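Local coordinates for glutamate--tRNA ligase (Elizabethkingia anophelis, PDB 6B1Z), which attaches glutamate to its cognate tRNA in an ATP-dependent reaction, as a class I aminoacyl-tRNA synthetase, at residues P166-I179 with S190-N204. Sequence-based numbering, arbitrary orientation. Where two conformers were deposited one is given.
Sequences PYVIRFKMPLDRII and SVNTNTLDDKVLVKN
V168 packs CB on V200 CG1 where strands 168-171 and 200-202 pair antiparallel, in a three-stranded sheet completed by strand 112-115. A classic beta bulge interrupts the pairing: I169 O accepts from both L201 N (2.7 Å) and V202 N (3.3 Å). On the buried face I169 CD1 rests against V202 CB, the two side chains running alongside each other. On the other face, R170 runs extended past V200. V200 CG2 sits over one guanidinium face, off-centre. R170 NH1 donates to D198 O (2.9 Å), which lies in the guanidinium plane, and Y138 adds a cation-pi contact. F171 N donates a hydrogen bond to K199 O, while L201 CD1 lies at the edge of the F171 ring.

M173 N meets D198 OD1 from above the carboxylate plane (3.0 Å). D198 OD2 is held elsewhere by R143 and Y113, so both oxygens are engaged. A bend at chi2 (-62°) turns M173 CE onto L196 CB (3.6 Å).

Within the loop, P174 O accepts from T193 OG1 (2.7 Å). D176 N donates a hydrogen bond to N194 OD1, from above its carbonyl plane. N192 uses both ends of its amide: ND2 donates to D176 OD1 (2.9 Å), and OD1 accepts from N194 N in an Asx turn. R177 N donates to T193 OG1. I178 and I179 then pair with N192 and V191 in hairpin 178-192, where I179 N donates to V191 O at 2.8 Å, nearly straight (174°).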
loop_
_atom_site.group_PDB
_atom_site.type_symbol
_atom_site.label_atom_id
_atom_site.label_comp_id
_atom_site.label_asym_id
_atom_site.label_seq_id
_atom_site.Cartn_x
_atom_site.Cartn_y
_atom_site.Cartn_z
ATOM N N PRO A 166 -21.184 -17.123 -31.863
ATOM C CA PRO A 166 -20.384 -16.917 -30.646
ATOM C C PRO A 166 -21.099 -17.461 -29.419
ATOM O O PRO A 166 -22.317 -17.333 -29.283
ATOM C CB PRO A 166 -20.238 -15.394 -30.569
ATOM C CG PRO A 166 -20.426 -14.924 -31.984
ATOM C CD PRO A 166 -21.422 -15.868 -32.600
ATOM N N TYR A 167 -20.323 -18.055 -28.508
ATOM C CA TYR A 167 -20.890 -18.578 -27.272
ATOM C C TYR A 167 -19.881 -18.453 -26.139
ATOM O O TYR A 167 -18.665 -18.430 -26.358
ATOM C CB TYR A 167 -21.339 -20.049 -27.406
ATOM C CG TYR A 167 -20.213 -21.034 -27.684
ATOM C CD1 TYR A 167 -19.508 -21.635 -26.644
ATOM C CD2 TYR A 167 -19.869 -21.371 -28.984
ATOM C CE1 TYR A 167 -18.477 -22.528 -26.897
ATOM C CE2 TYR A 167 -18.843 -22.266 -29.248
ATOM C CZ TYR A 167 -18.153 -22.840 -28.203
ATOM O OH TYR A 167 -17.131 -23.727 -28.470
ATOM N N VAL A 168 -20.405 -18.360 -24.920
ATOM C CA VAL A 168 -19.597 -18.458 -23.715
ATOM C C VAL A 168 -19.891 -19.810 -23.084
ATOM O O VAL A 168 -20.874 -20.478 -23.413
ATOM C CB VAL A 168 -19.862 -17.317 -22.707
ATOM C CG1 VAL A 168 -19.502 -15.945 -23.303
ATOM C CG2 VAL A 168 -21.321 -17.343 -22.205
ATOM N N ILE A 169 -19.020 -20.227 -22.175
ATOM C CA ILE A 169 -19.272 -21.415 -21.371
ATOM C C ILE A 169 -19.583 -20.950 -19.962
ATOM O O ILE A 169 -18.809 -20.191 -19.372
ATOM C CB ILE A 169 -18.081 -22.388 -21.395
ATOM C CG1 ILE A 169 -17.840 -22.885 -22.817
ATOM C CG2 ILE A 169 -18.314 -23.540 -20.400
ATOM C CD1 ILE A 169 -16.520 -23.603 -22.999
ATOM N N ARG A 170 -20.726 -21.385 -19.427
ATOM C CA ARG A 170 -21.166 -21.011 -18.094
ATOM C C ARG A 170 -21.118 -22.205 -17.155
ATOM O O ARG A 170 -21.297 -23.351 -17.575
ATOM C CB ARG A 170 -22.597 -20.473 -18.110
ATOM C CG ARG A 170 -22.689 -19.050 -18.633
ATOM C CD ARG A 170 -24.147 -18.566 -18.630
ATOM N NE ARG A 170 -24.233 -17.221 -19.195
ATOM C CZ ARG A 170 -24.058 -16.095 -18.503
ATOM N NH1 ARG A 170 -23.790 -16.136 -17.203
ATOM N NH2 ARG A 170 -24.154 -14.927 -19.125
ATOM N N PHE A 171 -20.872 -21.918 -15.880
ATOM C CA PHE A 171 -21.011 -22.939 -14.856
ATOM C C PHE A 171 -22.492 -23.225 -14.626
ATOM O O PHE A 171 -23.301 -22.302 -14.581
ATOM C CB PHE A 171 -20.370 -22.451 -13.555
ATOM C CG PHE A 171 -20.387 -23.470 -12.458
ATOM C CD1 PHE A 171 -19.442 -24.486 -12.422
ATOM C CD2 PHE A 171 -21.346 -23.401 -11.449
ATOM C CE1 PHE A 171 -19.443 -25.419 -11.394
ATOM C CE2 PHE A 171 -21.353 -24.335 -10.420
ATOM C CZ PHE A 171 -20.425 -25.350 -10.400
ATOM N N LYS A 172 -22.846 -24.504 -14.468
ATOM C CA LYS A 172 -24.239 -24.885 -14.184
ATOM C C LYS A 172 -24.427 -25.028 -12.673
ATOM O O LYS A 172 -24.117 -26.072 -12.087
ATOM C CB LYS A 172 -24.597 -26.168 -14.918
ATOM C CG LYS A 172 -26.079 -26.537 -14.832
ATOM C CD LYS A 172 -26.326 -27.835 -15.595
ATOM C CE LYS A 172 -27.782 -28.245 -15.531
ATOM N NZ LYS A 172 -28.117 -28.849 -14.220
ATOM N N MET A 173 -24.958 -23.987 -12.038
ATOM C CA MET A 173 -25.128 -24.023 -10.589
ATOM C C MET A 173 -26.092 -25.140 -10.214
ATOM O O MET A 173 -27.193 -25.214 -10.782
ATOM C CB MET A 173 -25.674 -22.706 -10.048
ATOM C CG MET A 173 -24.639 -21.811 -9.456
ATOM S SD MET A 173 -23.813 -22.536 -8.021
ATOM C CE MET A 173 -22.329 -21.524 -8.143
ATOM N N PRO A 174 -25.717 -26.020 -9.281
ATOM C CA PRO A 174 -26.639 -27.060 -8.811
ATOM C C PRO A 174 -27.928 -26.479 -8.248
ATOM O O PRO A 174 -27.956 -25.359 -7.731
ATOM C CB PRO A 174 -25.837 -27.771 -7.707
ATOM C CG PRO A 174 -24.397 -27.523 -8.055
ATOM C CD PRO A 174 -24.353 -26.165 -8.727
ATOM N N LEU A 175 -28.998 -27.269 -8.357
ATOM C CA LEU A 175 -30.281 -26.954 -7.727
ATOM C C LEU A 175 -30.231 -27.223 -6.220
ATOM O O LEU A 175 -29.968 -28.352 -5.791
ATOM C CB LEU A 175 -31.389 -27.775 -8.386
ATOM C CG LEU A 175 -32.798 -27.639 -7.772
ATOM C CD1 LEU A 175 -33.261 -26.192 -7.816
ATOM C CD2 LEU A 175 -33.797 -28.547 -8.462
ATOM N N ASP A 176 -30.501 -26.183 -5.418
ATOM C CA ASP A 176 -30.804 -26.326 -3.991
ATOM C C ASP A 176 -29.808 -27.240 -3.270
ATOM O O ASP A 176 -30.161 -28.234 -2.635
ATOM C CB ASP A 176 -32.243 -26.835 -3.829
ATOM C CG ASP A 176 -32.732 -26.801 -2.387
ATOM O OD1 ASP A 176 -32.107 -26.130 -1.548
ATOM O OD2 ASP A 176 -33.751 -27.475 -2.077
ATOM N N ARG A 177 -28.531 -26.878 -3.377
ATOM C CA ARG A 177 -27.466 -27.634 -2.746
ATOM C C ARG A 177 -26.793 -26.754 -1.704
ATOM O O ARG A 177 -26.506 -25.581 -1.974
ATOM C CB ARG A 177 -26.468 -28.119 -3.805
ATOM C CG ARG A 177 -25.363 -28.981 -3.222
ATOM C CD ARG A 177 -24.448 -29.536 -4.320
ATOM N NE ARG A 177 -23.224 -30.030 -3.707
ATOM C CZ ARG A 177 -22.156 -30.414 -4.404
ATOM N NH1 ARG A 177 -22.204 -30.420 -5.731
ATOM N NH2 ARG A 177 -21.058 -30.814 -3.771
ATOM N N ILE A 178 -26.555 -27.314 -0.517
ATOM C CA ILE A 178 -25.868 -26.595 0.552
ATOM C C ILE A 178 -24.372 -26.863 0.439
ATOM O O ILE A 178 -23.941 -28.020 0.476
ATOM C CB ILE A 178 -26.397 -27.014 1.928
ATOM C CG1 ILE A 178 -27.873 -26.666 2.035
ATOM C CG2 ILE A 178 -25.586 -26.329 3.024
ATOM C CD1 ILE A 178 -28.538 -27.235 3.261
ATOM N N ILE A 179 -23.591 -25.800 0.281
ATOM C CA ILE A 179 -22.138 -25.880 0.230
ATOM C C ILE A 179 -21.609 -25.465 1.595
ATOM O O ILE A 179 -21.888 -24.353 2.063
ATOM C CB ILE A 179 -21.569 -24.978 -0.876
ATOM C CG1 ILE A 179 -22.293 -25.200 -2.214
ATOM C CG2 ILE A 179 -20.069 -25.226 -1.024
ATOM C CD1 ILE A 179 -22.249 -26.630 -2.718
ATOM N N SER A 190 -22.080 -21.736 5.557
ATOM C CA SER A 190 -22.755 -22.481 4.506
ATOM C C SER A 190 -23.502 -21.542 3.574
ATOM O O SER A 190 -23.985 -20.481 3.988
ATOM C CB SER A 190 -23.748 -23.491 5.087
ATOM O OG SER A 190 -23.095 -24.388 5.969
ATOM N N VAL A 191 -23.611 -21.956 2.313
ATOM C CA VAL A 191 -24.231 -21.190 1.226
ATOM C C VAL A 191 -25.112 -22.141 0.420
ATOM O O VAL A 191 -24.635 -23.215 0.040
ATOM C CB VAL A 191 -23.149 -20.580 0.304
ATOM C CG1 VAL A 191 -23.743 -19.978 -0.990
ATOM C CG2 VAL A 191 -22.277 -19.565 1.061
ATOM N N ASN A 192 -26.344 -21.750 0.107
ATOM C CA ASN A 192 -27.164 -22.529 -0.809
ATOM C C ASN A 192 -26.909 -22.066 -2.240
ATOM O O ASN A 192 -26.906 -20.862 -2.526
ATOM C CB ASN A 192 -28.653 -22.399 -0.450
ATOM C CG ASN A 192 -29.516 -23.432 -1.171
ATOM O OD1 ASN A 192 -29.645 -23.400 -2.395
ATOM N ND2 ASN A 192 -30.096 -24.355 -0.412
ATOM N N THR A 193 -26.715 -23.029 -3.149
ATOM C CA THR A 193 -26.469 -22.685 -4.545
ATOM C C THR A 193 -27.609 -21.895 -5.188
ATOM O O THR A 193 -27.387 -21.234 -6.206
ATOM C CB THR A 193 -26.187 -23.952 -5.365
ATOM O OG1 THR A 193 -27.252 -24.902 -5.201
ATOM C CG2 THR A 193 -24.908 -24.584 -4.902
ATOM N N ASN A 194 -28.823 -21.958 -4.631
ATOM C CA ASN A 194 -29.895 -21.138 -5.180
ATOM C C ASN A 194 -29.612 -19.643 -5.077
ATOM O O ASN A 194 -30.264 -18.855 -5.772
ATOM C CB ASN A 194 -31.216 -21.435 -4.466
ATOM C CG ASN A 194 -31.802 -22.784 -4.818
ATOM O OD1 ASN A 194 -31.377 -23.445 -5.760
ATOM N ND2 ASN A 194 -32.808 -23.195 -4.053
ATOM N N THR A 195 -28.687 -19.229 -4.212
ATOM C CA THR A 195 -28.303 -17.825 -4.117
ATOM C C THR A 195 -27.192 -17.450 -5.091
ATOM O O THR A 195 -26.782 -16.278 -5.121
ATOM C CB THR A 195 -27.844 -17.476 -2.685
ATOM O OG1 THR A 195 -26.585 -18.102 -2.407
ATOM C CG2 THR A 195 -28.879 -17.903 -1.631
ATOM N N LEU A 196 -26.687 -18.400 -5.875
ATOM C CA LEU A 196 -25.509 -18.205 -6.710
ATOM C C LEU A 196 -25.888 -18.250 -8.186
ATOM O O LEU A 196 -26.970 -18.710 -8.565
ATOM C CB LEU A 196 -24.456 -19.268 -6.388
ATOM C CG LEU A 196 -24.066 -19.372 -4.908
ATOM C CD1 LEU A 196 -23.091 -20.522 -4.705
ATOM C CD2 LEU A 196 -23.481 -18.034 -4.396
ATOM N N ASP A 197 -24.981 -17.781 -9.047
ATOM C CA ASP A 197 -25.254 -17.590 -10.466
ATOM C C ASP A 197 -24.425 -18.533 -11.325
ATOM O O ASP A 197 -23.382 -19.051 -10.894
ATOM C CB ASP A 197 -24.961 -16.150 -10.899
ATOM C CG ASP A 197 -25.697 -15.128 -10.067
ATOM O OD1 ASP A 197 -26.727 -15.489 -9.470
ATOM O OD2 ASP A 197 -25.248 -13.964 -10.016
ATOM N N ASP A 198 -24.886 -18.718 -12.565
ATOM C CA ASP A 198 -24.206 -19.531 -13.576
ATOM C C ASP A 198 -23.079 -18.707 -14.213
ATOM O O ASP A 198 -23.169 -18.265 -15.363
ATOM C CB ASP A 198 -25.187 -19.972 -14.662
ATOM C CG ASP A 198 -26.263 -20.956 -14.179
ATOM O OD1 ASP A 198 -26.185 -21.481 -13.053
ATOM O OD2 ASP A 198 -27.197 -21.187 -14.983
ATOM N N LYS A 199 -21.996 -18.507 -13.454
ATOM C CA LYS A 199 -20.978 -17.554 -13.875
ATOM C C LYS A 199 -20.292 -18.013 -15.153
ATOM O O LYS A 199 -20.103 -19.207 -15.396
ATOM C CB LYS A 199 -19.928 -17.346 -12.776
ATOM C CG LYS A 199 -20.471 -16.601 -11.540
ATOM C CD LYS A 199 -19.439 -15.610 -10.959
ATOM C CE LYS A 199 -20.073 -14.665 -9.923
ATOM N NZ LYS A 199 -19.561 -14.905 -8.531
ATOM N N VAL A 200 -19.882 -17.032 -15.959
ATOM C CA VAL A 200 -19.129 -17.330 -17.170
ATOM C C VAL A 200 -17.749 -17.852 -16.791
ATOM O O VAL A 200 -17.029 -17.229 -15.992
ATOM C CB VAL A 200 -19.011 -16.089 -18.061
ATOM C CG1 VAL A 200 -18.096 -16.389 -19.261
ATOM C CG2 VAL A 200 -20.376 -15.629 -18.541
ATOM N N LEU A 201 -17.380 -18.985 -17.376
ATOM C CA LEU A 201 -16.084 -19.621 -17.197
ATOM C C LEU A 201 -15.149 -19.370 -18.358
ATOM O O LEU A 201 -13.945 -19.241 -18.139
ATOM C CB LEU A 201 -16.233 -21.136 -17.032
ATOM C CG LEU A 201 -17.132 -21.566 -15.882
ATOM C CD1 LEU A 201 -17.237 -23.079 -15.849
ATOM C CD2 LEU A 201 -16.558 -21.024 -14.576
ATOM N N VAL A 202 -15.669 -19.335 -19.585
ATOM C CA VAL A 202 -14.855 -19.124 -20.778
ATOM C C VAL A 202 -15.570 -18.108 -21.661
ATOM O O VAL A 202 -16.771 -18.235 -21.920
ATOM C CB VAL A 202 -14.604 -20.444 -21.542
ATOM C CG1 VAL A 202 -13.657 -20.200 -22.723
ATOM C CG2 VAL A 202 -14.035 -21.524 -20.587
ATOM N N LYS A 203 -14.840 -17.085 -22.102
ATOM C CA LYS A 203 -15.395 -16.016 -22.921
ATOM C C LYS A 203 -15.520 -16.458 -24.388
ATOM O O LYS A 203 -15.081 -17.543 -24.774
ATOM C CB LYS A 203 -14.512 -14.773 -22.795
ATOM C CG LYS A 203 -14.331 -14.297 -21.357
ATOM C CD LYS A 203 -13.338 -13.127 -21.254
ATOM C CE LYS A 203 -11.910 -13.555 -21.610
ATOM N NZ LYS A 203 -10.913 -12.441 -21.465
ATOM N N ASN A 204 -16.131 -15.583 -25.206
ATOM C CA ASN A 204 -16.341 -15.828 -26.638
ATOM C C ASN A 204 -15.073 -16.221 -27.379
ATOM O O ASN A 204 -15.140 -16.949 -28.375
ATOM C CB ASN A 204 -16.887 -14.574 -27.324
ATOM C CG ASN A 204 -18.347 -14.353 -27.074
ATOM O OD1 ASN A 204 -19.087 -15.283 -26.741
ATOM N ND2 ASN A 204 -18.786 -13.111 -27.251
HETATM O O HOH W 1 -16.408 -20.070 -25.066
HETATM O O HOH W 2 -17.415 -18.477 -29.418
HETATM O O HOH W 3 -29.630 -23.213 -8.103
#